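Local coordinates for calcium homeostasis modulator protein 5 (Homo sapiens, PDB 7D60) that may form large-pore ion channels in the membrane as a cone-shaped assembly of eleven subunits, with gating and conductance likely regulated by membrane lipids, at residues I18-S21 with F22-L25; P58-V61 with L62-G66; N235-S238 with E239-K243. All coordinates share one frame; numbering follows the deposited sequence.

Interaction 1 of 3, residues I18-S21 with F22-L25; sequences IGYS and FMAL. With PA8 (1,2-dioctanoyl-sn-glycero-3-phosphate), chain O; PA8 (1,2-dioctanoyl-sn-glycero-3-phosphate), chain L.
Tyr-20 lies side by side with Met-23, one turn further along the S1 helix, and the two side chains point the same way. The methyl group of Met-23 meets the edge of the phenol ring near its plane, with CE 3.7 Å from Tyr-20 CD1. Met-23 starts with CG anti to the backbone N (chi1 -154°) and bends at chi3, which brings the methyl back to the ring. Tyr-20 also stands between two bound phosphatidic acid molecules. An ester oxygen of the chain O lipid sits over the centre of one ring face; its O8 is 4.0 Å from Tyr-20 CZ. The chain L lipid comes in obliquely with an acyl carbon, C6, 3.7 Å from Tyr-20 CE2. Gly-19 has no side chain, and a tail of the chain O lipid runs past its backbone, with C14 3.6 Å from Gly-19 O. The same tail ends near Phe-22, where C18 lies at the ring edge 3.9 Å from CD1. The backbone is helical but loosely bonded here. Phe-22 N bonds to Ile-18 O at 2.9 Å, and Met-23 N bonds to Gly-19 O. The bond from Leu-25 N to Ser-21 O is weak. Ser-21 turns its hydroxyl back to the carbonyl oxygen of Val-17, while its OG also touches the end of a chain L tail. Within the chain, Tyr-20 and Met-23 pack on Val-109 of helix 109-120. Lys-15 NZ and Arg-202 NH1 hydrogen-bond to bound lipid. Apart from the ester oxygen over the ring, the contacts here are mainly apolar: phenol ring, Met-23 methyl and lipid acyl carbons. Such chemistry is consistent with a helix surface that holds lipid tails.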
loop_
_atom_site.group_PDB
_atom_site.type_symbol
_atom_site.label_atom_id
_atom_site.label_comp_id
_atom_site.label_asym_id
_atom_site.label_seq_id
_atom_site.Cartn_x
_atom_site.Cartn_y
_atom_site.Cartn_z
ATOM N N ILE A 18 20.447 -28.560 10.941
ATOM C CA ILE A 18 20.141 -27.138 10.886
ATOM C C ILE A 18 20.829 -26.417 12.037
ATOM O O ILE A 18 21.271 -25.272 11.886
ATOM C CB ILE A 18 18.615 -26.934 10.886
ATOM C CG1 ILE A 18 17.994 -27.665 9.698
ATOM C CG2 ILE A 18 18.240 -25.463 10.809
ATOM C CD1 ILE A 18 16.490 -27.557 9.625
ATOM N N GLY A 19 20.976 -27.083 13.184
ATOM C CA GLY A 19 21.691 -26.486 14.297
ATOM C C GLY A 19 23.177 -26.336 14.048
ATOM O O GLY A 19 23.778 -25.341 14.458
ATOM N N TYR A 20 23.790 -27.307 13.372
ATOM C CA TYR A 20 25.200 -27.197 13.031
ATOM C C TYR A 20 25.449 -26.288 11.837
ATOM O O TYR A 20 26.582 -25.836 11.653
ATOM C CB TYR A 20 25.788 -28.578 12.752
ATOM C CG TYR A 20 26.203 -29.324 13.994
ATOM C CD1 TYR A 20 26.881 -28.682 15.015
ATOM C CD2 TYR A 20 25.918 -30.672 14.143
ATOM C CE1 TYR A 20 27.262 -29.364 16.154
ATOM C CE2 TYR A 20 26.290 -31.361 15.274
ATOM C CZ TYR A 20 26.963 -30.703 16.275
ATOM O OH TYR A 20 27.338 -31.389 17.404
ATOM N N SER A 21 24.431 -26.009 11.026
ATOM C CA SER A 21 24.572 -25.059 9.931
ATOM C C SER A 21 24.302 -23.632 10.366
ATOM O O SER A 21 24.794 -22.695 9.731
ATOM C CB SER A 21 23.626 -25.418 8.787
ATOM O OG SER A 21 24.109 -26.527 8.056
ATOM N N PHE A 22 23.516 -23.443 11.424
ATOM C CA PHE A 22 23.325 -22.109 11.972
ATOM C C PHE A 22 24.500 -21.691 12.840
ATOM O O PHE A 22 24.723 -20.494 13.042
ATOM C CB PHE A 22 22.027 -22.051 12.774
ATOM C CG PHE A 22 21.528 -20.661 13.007
ATOM C CD1 PHE A 22 21.677 -20.057 14.243
ATOM C CD2 PHE A 22 20.915 -19.954 11.986
ATOM C CE1 PHE A 22 21.220 -18.770 14.462
ATOM C CE2 PHE A 22 20.456 -18.668 12.195
ATOM C CZ PHE A 22 20.610 -18.075 13.436
ATOM N N MET A 23 25.251 -22.656 13.366
ATOM C CA MET A 23 26.466 -22.329 14.099
ATOM C C MET A 23 27.574 -21.878 13.160
ATOM O O MET A 23 28.393 -21.033 13.532
ATOM C CB MET A 23 26.926 -23.533 14.915
ATOM C CG MET A 23 27.747 -23.173 16.127
ATOM S SD MET A 23 27.741 -24.484 17.355
ATOM C CE MET A 23 28.639 -25.751 16.479
ATOM N N ALA A 24 27.616 -22.429 11.945
ATOM C CA ALA A 24 28.633 -22.024 10.985
ATOM C C ALA A 24 28.345 -20.650 10.405
ATOM O O ALA A 24 29.276 -19.911 10.075
ATOM C CB ALA A 24 28.740 -23.056 9.867
ATOM N N LEU A 25 27.071 -20.289 10.276
ATOM C CA LEU A 25 26.724 -18.973 9.758
ATOM C C LEU A 25 26.958 -17.883 10.795
ATOM O O LEU A 25 27.182 -16.725 10.431
ATOM C CB LEU A 25 25.271 -18.978 9.276
ATOM C CG LEU A 25 24.692 -17.822 8.453
ATOM C CD1 LEU A 25 23.693 -18.379 7.460
ATOM C CD2 LEU A 25 24.001 -16.784 9.325
HETATM O O1 PA8 O . 23.626 -35.043 18.564
HETATM O O2 PA8 O . 21.783 -35.280 20.188
HETATM P P1 PA8 O . 22.820 -34.335 19.629
HETATM O O3 PA8 O . 23.737 -33.879 20.740
HETATM O O4 PA8 O . 22.070 -33.026 18.970
HETATM C C1 PA8 O . 22.012 -31.854 19.728
HETATM C C2 PA8 O . 21.897 -30.670 18.772
HETATM C C3 PA8 O . 20.433 -30.235 18.699
HETATM O O5 PA8 O . 20.310 -28.906 19.123
HETATM C C4 PA8 O . 19.229 -28.222 18.553
HETATM O O6 PA8 O . 18.319 -28.824 18.092
HETATM C C5 PA8 O . 19.214 -26.695 18.537
HETATM C C6 PA8 O . 19.210 -26.129 17.119
HETATM C C7 PA8 O . 17.806 -25.888 16.574
HETATM O O7 PA8 O . 22.704 -29.627 19.243
HETATM C C12 PA8 O . 23.335 -28.862 18.255
HETATM O O8 PA8 O . 23.373 -29.235 17.132
HETATM C C13 PA8 O . 23.982 -27.536 18.638
HETATM C C14 PA8 O . 23.384 -26.364 17.867
HETATM C C15 PA8 O . 23.542 -25.048 18.624
HETATM C C16 PA8 O . 23.110 -23.851 17.787
HETATM C C17 PA8 O . 23.243 -22.539 18.555
HETATM C C18 PA8 O . 22.911 -21.330 17.685
HETATM C C19 PA8 O . 22.914 -20.032 18.487
HETATM O O1 PA8 L . 21.854 -38.907 14.448
HETATM O O2 PA8 L . 21.831 -41.311 13.888
HETATM P P1 PA8 L . 22.501 -39.986 13.610
HETATM O O3 PA8 L . 22.336 -39.645 12.150
HETATM O O4 PA8 L . 24.108 -40.094 13.965
HETATM C C1 PA8 L . 25.019 -39.360 13.197
HETATM C C2 PA8 L . 24.925 -37.887 13.591
HETATM C C3 PA8 L . 25.787 -37.635 14.828
HETATM O O5 PA8 L . 27.071 -37.261 14.418
HETATM C C4 PA8 L . 27.437 -35.948 14.738
HETATM O O6 PA8 L . 26.714 -35.268 15.383
HETATM C C5 PA8 L . 28.772 -35.385 14.256
HETATM C C6 PA8 L . 28.779 -33.859 14.232
HETATM C C7 PA8 L . 30.101 -33.272 13.742
HETATM O O7 PA8 L . 25.368 -37.083 12.534
HETATM C C12 PA8 L . 24.363 -36.534 11.729
HETATM O O8 PA8 L . 23.247 -36.915 11.813
HETATM C C13 PA8 L . 24.695 -35.435 10.725
HETATM C C14 PA8 L . 25.641 -34.371 11.273
HETATM C C15 PA8 L . 26.048 -33.373 10.193
HETATM C C16 PA8 L . 27.103 -32.391 10.687
HETATM C C17 PA8 L . 27.472 -31.334 9.650
HETATM C C18 PA8 L . 26.259 -30.556 9.150
HETATM C C19 PA8 L . 26.647 -29.218 8.526
#

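Interaction 2 of 3, residues P58-V61 with L62-G66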
loop_
_atom_site.group_PDB
_atom_site.type_symbol
_atom_site.label_atom_id
_atom_site.label_comp_id
_atom_site.label_asym_id
_atom_site.label_seq_id
_atom_site.Cartn_x
_atom_site.Cartn_y
_atom_site.Cartn_z
ATOM N N PRO A 58 39.241 -16.137 21.197
ATOM C CA PRO A 58 37.834 -16.492 20.954
ATOM C C PRO A 58 37.586 -17.984 20.819
ATOM O O PRO A 58 36.425 -18.398 20.865
ATOM C CB PRO A 58 37.503 -15.756 19.654
ATOM C CG PRO A 58 38.402 -14.643 19.641
ATOM C CD PRO A 58 39.678 -15.175 20.167
ATOM N N ALA A 59 38.618 -18.803 20.645
ATOM C CA ALA A 59 38.422 -20.245 20.668
ATOM C C ALA A 59 38.362 -20.781 22.089
ATOM O O ALA A 59 37.694 -21.785 22.339
ATOM C CB ALA A 59 39.536 -20.943 19.889
ATOM N N TRP A 60 39.050 -20.131 23.025
ATOM C CA TRP A 60 38.988 -20.541 24.421
ATOM C C TRP A 60 37.653 -20.171 25.052
ATOM O O TRP A 60 37.154 -20.898 25.915
ATOM C CB TRP A 60 40.146 -19.904 25.184
ATOM C CG TRP A 60 40.052 -19.979 26.665
ATOM C CD1 TRP A 60 39.572 -19.023 27.502
ATOM C CD2 TRP A 60 40.472 -21.063 27.494
ATOM N NE1 TRP A 60 39.655 -19.445 28.801
ATOM C CE2 TRP A 60 40.207 -20.696 28.823
ATOM C CE3 TRP A 60 41.040 -22.311 27.241
ATOM C CZ2 TRP A 60 40.489 -21.531 29.896
ATOM C CZ3 TRP A 60 41.320 -23.138 28.306
ATOM C CH2 TRP A 60 41.044 -22.747 29.615
ATOM N N VAL A 61 37.060 -19.059 24.627
ATOM C CA VAL A 61 35.786 -18.616 25.179
ATOM C C VAL A 61 34.651 -19.498 24.672
ATOM O O VAL A 61 33.727 -19.835 25.421
ATOM C CB VAL A 61 35.580 -17.127 24.841
ATOM C CG1 VAL A 61 34.163 -16.666 25.098
ATOM C CG2 VAL A 61 36.548 -16.287 25.632
ATOM N N LEU A 62 34.724 -19.927 23.411
ATOM C CA LEU A 62 33.685 -20.788 22.857
ATOM C C LEU A 62 33.761 -22.204 23.411
ATOM O O LEU A 62 32.775 -22.942 23.349
ATOM C CB LEU A 62 33.787 -20.819 21.335
ATOM C CG LEU A 62 33.325 -19.584 20.568
ATOM C CD1 LEU A 62 33.780 -19.661 19.126
ATOM C CD2 LEU A 62 31.827 -19.435 20.642
ATOM N N LEU A 63 34.911 -22.605 23.946
ATOM C CA LEU A 63 35.026 -23.925 24.550
ATOM C C LEU A 63 34.384 -23.956 25.931
ATOM O O LEU A 63 33.738 -24.941 26.301
ATOM C CB LEU A 63 36.495 -24.330 24.622
ATOM C CG LEU A 63 36.894 -25.487 25.529
ATOM C CD1 LEU A 63 36.500 -26.799 24.901
ATOM C CD2 LEU A 63 38.374 -25.456 25.794
ATOM N N ILE A 64 34.543 -22.879 26.698
ATOM C CA ILE A 64 33.969 -22.802 28.036
ATOM C C ILE A 64 32.457 -22.638 27.956
ATOM O O ILE A 64 31.710 -23.220 28.751
ATOM C CB ILE A 64 34.658 -21.665 28.812
ATOM C CG1 ILE A 64 35.986 -22.161 29.370
ATOM C CG2 ILE A 64 33.801 -21.105 29.931
ATOM C CD1 ILE A 64 36.836 -21.077 29.911
ATOM N N LEU A 65 31.980 -21.906 26.951
ATOM C CA LEU A 65 30.551 -21.768 26.704
ATOM C C LEU A 65 29.894 -23.081 26.290
ATOM O O LEU A 65 28.679 -23.223 26.434
ATOM C CB LEU A 65 30.323 -20.708 25.631
ATOM C CG LEU A 65 28.936 -20.100 25.468
ATOM C CD1 LEU A 65 28.590 -19.254 26.670
ATOM C CD2 LEU A 65 28.870 -19.281 24.197
ATOM N N GLY A 66 30.664 -24.045 25.789
ATOM C CA GLY A 66 30.098 -25.343 25.478
ATOM C C GLY A 66 29.912 -26.219 26.695
ATOM O O GLY A 66 29.107 -27.151 26.671
#
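Trp-60 and Ile-64 meet one turn apart on the transmembrane helix S2. The end of Ile-64 crosses the indole obliquely near its nitrogen side. Its CD1 is 3.4 Å from Trp-60 NE1 and 3.6 Å from Trp-60 CE2. The indole is carried there by a side chain with CG anti to the backbone N (chi1 167°), beside the carbonyl carbon. Leu-63 makes a looser apolar contact with the same ring through CD2. Leu-62 folds back toward the turn before it, and its CG lies 3.3 Å from Pro-58 O. The backbone beneath is a helix of mostly long bonds. Trp-60 O accepts weak hydrogen bonds from both Leu-63 N and Ile-64 N. Pro-58 has no N-H to give, and the helix is kinked where the nitrogens of Pro-58 and Ala-59 lack bonds to the preceding turn. Further out, the helix has partners both within the chain and in the second subunit. Within the chain, Pro-58, Ala-59 and Leu-62 pack on Trp-114, and Leu-63 packs on Pro-111, both on helix 109-120. Towards the second subunit, Pro-58, Val-61 and Ile-64 pack on Trp-184, Ile-187 and Ser-191 of that chain. Trp-60 NE1 also gives a weak hydrogen bond to the carbonyl oxygen of Cys-188 of the second subunit, which ties the indole to the subunit interface. Leu-65 and Gly-66 touch bound phosphatidic acid. The straightest backbone bond across the stretch runs from Leu-65 N to Val-61 O, 3.1 Å long with an N-H...O angle of 160°.

Interaction 3 of 3, residues N235-S238 with E239-K243; sequences NKLS and ERNLK
The guanidinium of Arg-240 and the amide of Asn-241 are the flat groups gathered beside Leu-237. CD1 of Leu-237 approaches both: it is 4.1 Å from Arg-240 NE, obliquely to the guanidinium, and 4.0 Å from Asn-241 ND2. With CG anti to the backbone N (chi1 -176°), Leu-237 brings the end of its chain nearer to Arg-240 and Asn-241. The two flat groups are also joined to each other. Arg-240 NH2 gives a weak hydrogen bond to Asn-241 OD1, 3.4 Å long. The carboxylate of Glu-239 belongs to a different part of the helix surface. Its CD lies 3.4 Å from Asn-235 O, a close approach that is not a bond; the same carbonyl accepts a hydrogen bond from Glu-239 N. Leu-242 likewise folds back, with CG 3.4 Å from Ser-238 O. The backbone is helical, with some bonds long. Asn-241 N bonds to Leu-237 O at 3.2 Å, while the bonds from Arg-240 N to Lys-236 O and from Leu-242 N to Ser-238 O are weak. The polar ends have stronger partners beyond this stretch. Arg-240 NH1 bonds to the carbonyl oxygen of Asp-252, and NH2 forms a salt bridge with Asp-286 of the second subunit. This double hold probably fixes the rotation of the guanidinium. Asn-241 ND2 bonds to the hydroxyl of Tyr-218 of the second subunit. The stretch lies on the long helix 209-246, which is thought to be cytoplasmic. Phe-254, in a loop of the same chain, packs on Lys-236, Leu-237 and Arg-240. Across the interface, the helix meets helix 209-246 of the second subunit at Tyr-218, Lys-221 and Gln-225, and its helix 280-287 at His-282 and Asp-286.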
loop_
_atom_site.group_PDB
_atom_site.type_symbol
_atom_site.label_atom_id
_atom_site.label_comp_id
_atom_site.label_asym_id
_atom_site.label_seq_id
_atom_site.Cartn_x
_atom_site.Cartn_y
_atom_site.Cartn_z
ATOM N N ASN A 235 2.306 -28.280 42.712
ATOM C CA ASN A 235 1.074 -27.539 42.941
ATOM C C ASN A 235 0.310 -28.071 44.139
ATOM O O ASN A 235 -0.312 -27.294 44.864
ATOM C CB ASN A 235 0.178 -27.596 41.709
ATOM C CG ASN A 235 0.326 -26.387 40.832
ATOM O OD1 ASN A 235 0.454 -25.270 41.318
ATOM N ND2 ASN A 235 0.291 -26.598 39.525
ATOM N N LYS A 236 0.337 -29.380 44.359
ATOM C CA LYS A 236 -0.363 -29.961 45.490
ATOM C C LYS A 236 0.365 -29.741 46.802
ATOM O O LYS A 236 -0.276 -29.745 47.854
ATOM C CB LYS A 236 -0.567 -31.457 45.269
ATOM C CG LYS A 236 -1.685 -31.791 44.308
ATOM C CD LYS A 236 -1.502 -33.170 43.711
ATOM C CE LYS A 236 -1.444 -34.234 44.788
ATOM N NZ LYS A 236 -0.892 -35.512 44.270
ATOM N N LEU A 237 1.678 -29.556 46.768
ATOM C CA LEU A 237 2.440 -29.308 47.982
ATOM C C LEU A 237 2.383 -27.846 48.401
ATOM O O LEU A 237 2.346 -27.549 49.596
ATOM C CB LEU A 237 3.893 -29.742 47.787
ATOM C CG LEU A 237 4.832 -29.647 48.985
ATOM C CD1 LEU A 237 4.261 -30.399 50.163
ATOM C CD2 LEU A 237 6.198 -30.174 48.629
ATOM N N SER A 238 2.361 -26.922 47.443
ATOM C CA SER A 238 2.284 -25.512 47.794
ATOM C C SER A 238 0.881 -25.107 48.222
ATOM O O SER A 238 0.729 -24.167 49.002
ATOM C CB SER A 238 2.752 -24.652 46.623
ATOM O OG SER A 238 1.725 -24.490 45.672
ATOM N N GLU A 239 -0.149 -25.799 47.732
ATOM C CA GLU A 239 -1.504 -25.555 48.217
ATOM C C GLU A 239 -1.680 -26.056 49.641
ATOM O O GLU A 239 -2.439 -25.472 50.418
ATOM C CB GLU A 239 -2.521 -26.234 47.306
ATOM C CG GLU A 239 -3.002 -25.386 46.161
ATOM C CD GLU A 239 -3.581 -26.213 45.034
ATOM O OE1 GLU A 239 -3.972 -27.371 45.288
ATOM O OE2 GLU A 239 -3.640 -25.708 43.894
ATOM N N ARG A 240 -1.005 -27.146 49.992
ATOM C CA ARG A 240 -1.117 -27.693 51.336
ATOM C C ARG A 240 -0.417 -26.808 52.354
ATOM O O ARG A 240 -0.928 -26.602 53.458
ATOM C CB ARG A 240 -0.535 -29.102 51.369
ATOM C CG ARG A 240 -0.678 -29.815 52.686
ATOM C CD ARG A 240 0.266 -30.986 52.756
ATOM N NE ARG A 240 1.579 -30.591 53.247
ATOM C CZ ARG A 240 2.180 -31.146 54.290
ATOM N NH1 ARG A 240 1.593 -32.131 54.943
ATOM N NH2 ARG A 240 3.370 -30.723 54.673
ATOM N N ASN A 241 0.749 -26.274 52.003
ATOM C CA ASN A 241 1.548 -25.521 52.960
ATOM C C ASN A 241 0.977 -24.139 53.227
ATOM O O ASN A 241 1.221 -23.575 54.295
ATOM C CB ASN A 241 2.984 -25.399 52.461
ATOM C CG ASN A 241 3.754 -26.680 52.603
ATOM O OD1 ASN A 241 3.386 -27.554 53.378
ATOM N ND2 ASN A 241 4.834 -26.800 51.857
ATOM N N LEU A 242 0.223 -23.582 52.290
ATOM C CA LEU A 242 -0.316 -22.245 52.469
ATOM C C LEU A 242 -1.624 -22.228 53.240
ATOM O O LEU A 242 -1.909 -21.247 53.933
ATOM C CB LEU A 242 -0.520 -21.578 51.112
ATOM C CG LEU A 242 0.784 -21.145 50.461
ATOM C CD1 LEU A 242 0.512 -20.529 49.128
ATOM C CD2 LEU A 242 1.485 -20.173 51.357
ATOM N N LYS A 243 -2.427 -23.281 53.138
ATOM C CA LYS A 243 -3.653 -23.347 53.917
ATOM C C LYS A 243 -3.381 -23.622 55.384
ATOM O O LYS A 243 -4.138 -23.166 56.242
ATOM C CB LYS A 243 -4.578 -24.421 53.354
ATOM C CG LYS A 243 -5.272 -24.021 52.073
ATOM C CD LYS A 243 -6.257 -25.084 51.635
ATOM C CE LYS A 243 -5.570 -26.420 51.420
ATOM N NZ LYS A 243 -6.485 -27.424 50.819
#

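The three interactions follow one another along the chain, each within a single helix. Interaction 1 lies on S1 (helix 15-38) and interaction 2 on S2 (helix 47-68), the next long helix. Their centres are about 16 Å apart and their nearest atoms about 7 Å, without touching. Both rest on helix 109-120, which S1 and S2 thus share as a packing partner. Interaction 3 is in the probably cytoplasmic helix 209-246, with its centre about 45 Å from that of interaction 1 and about 43 Å from that of interaction 2. Interactions 2 and 3 both touch the second subunit, so assembly contacts occur in the membrane and, probably, at the cytoplasmic level. Interaction 1 touches no other protein chain and faces bound lipid.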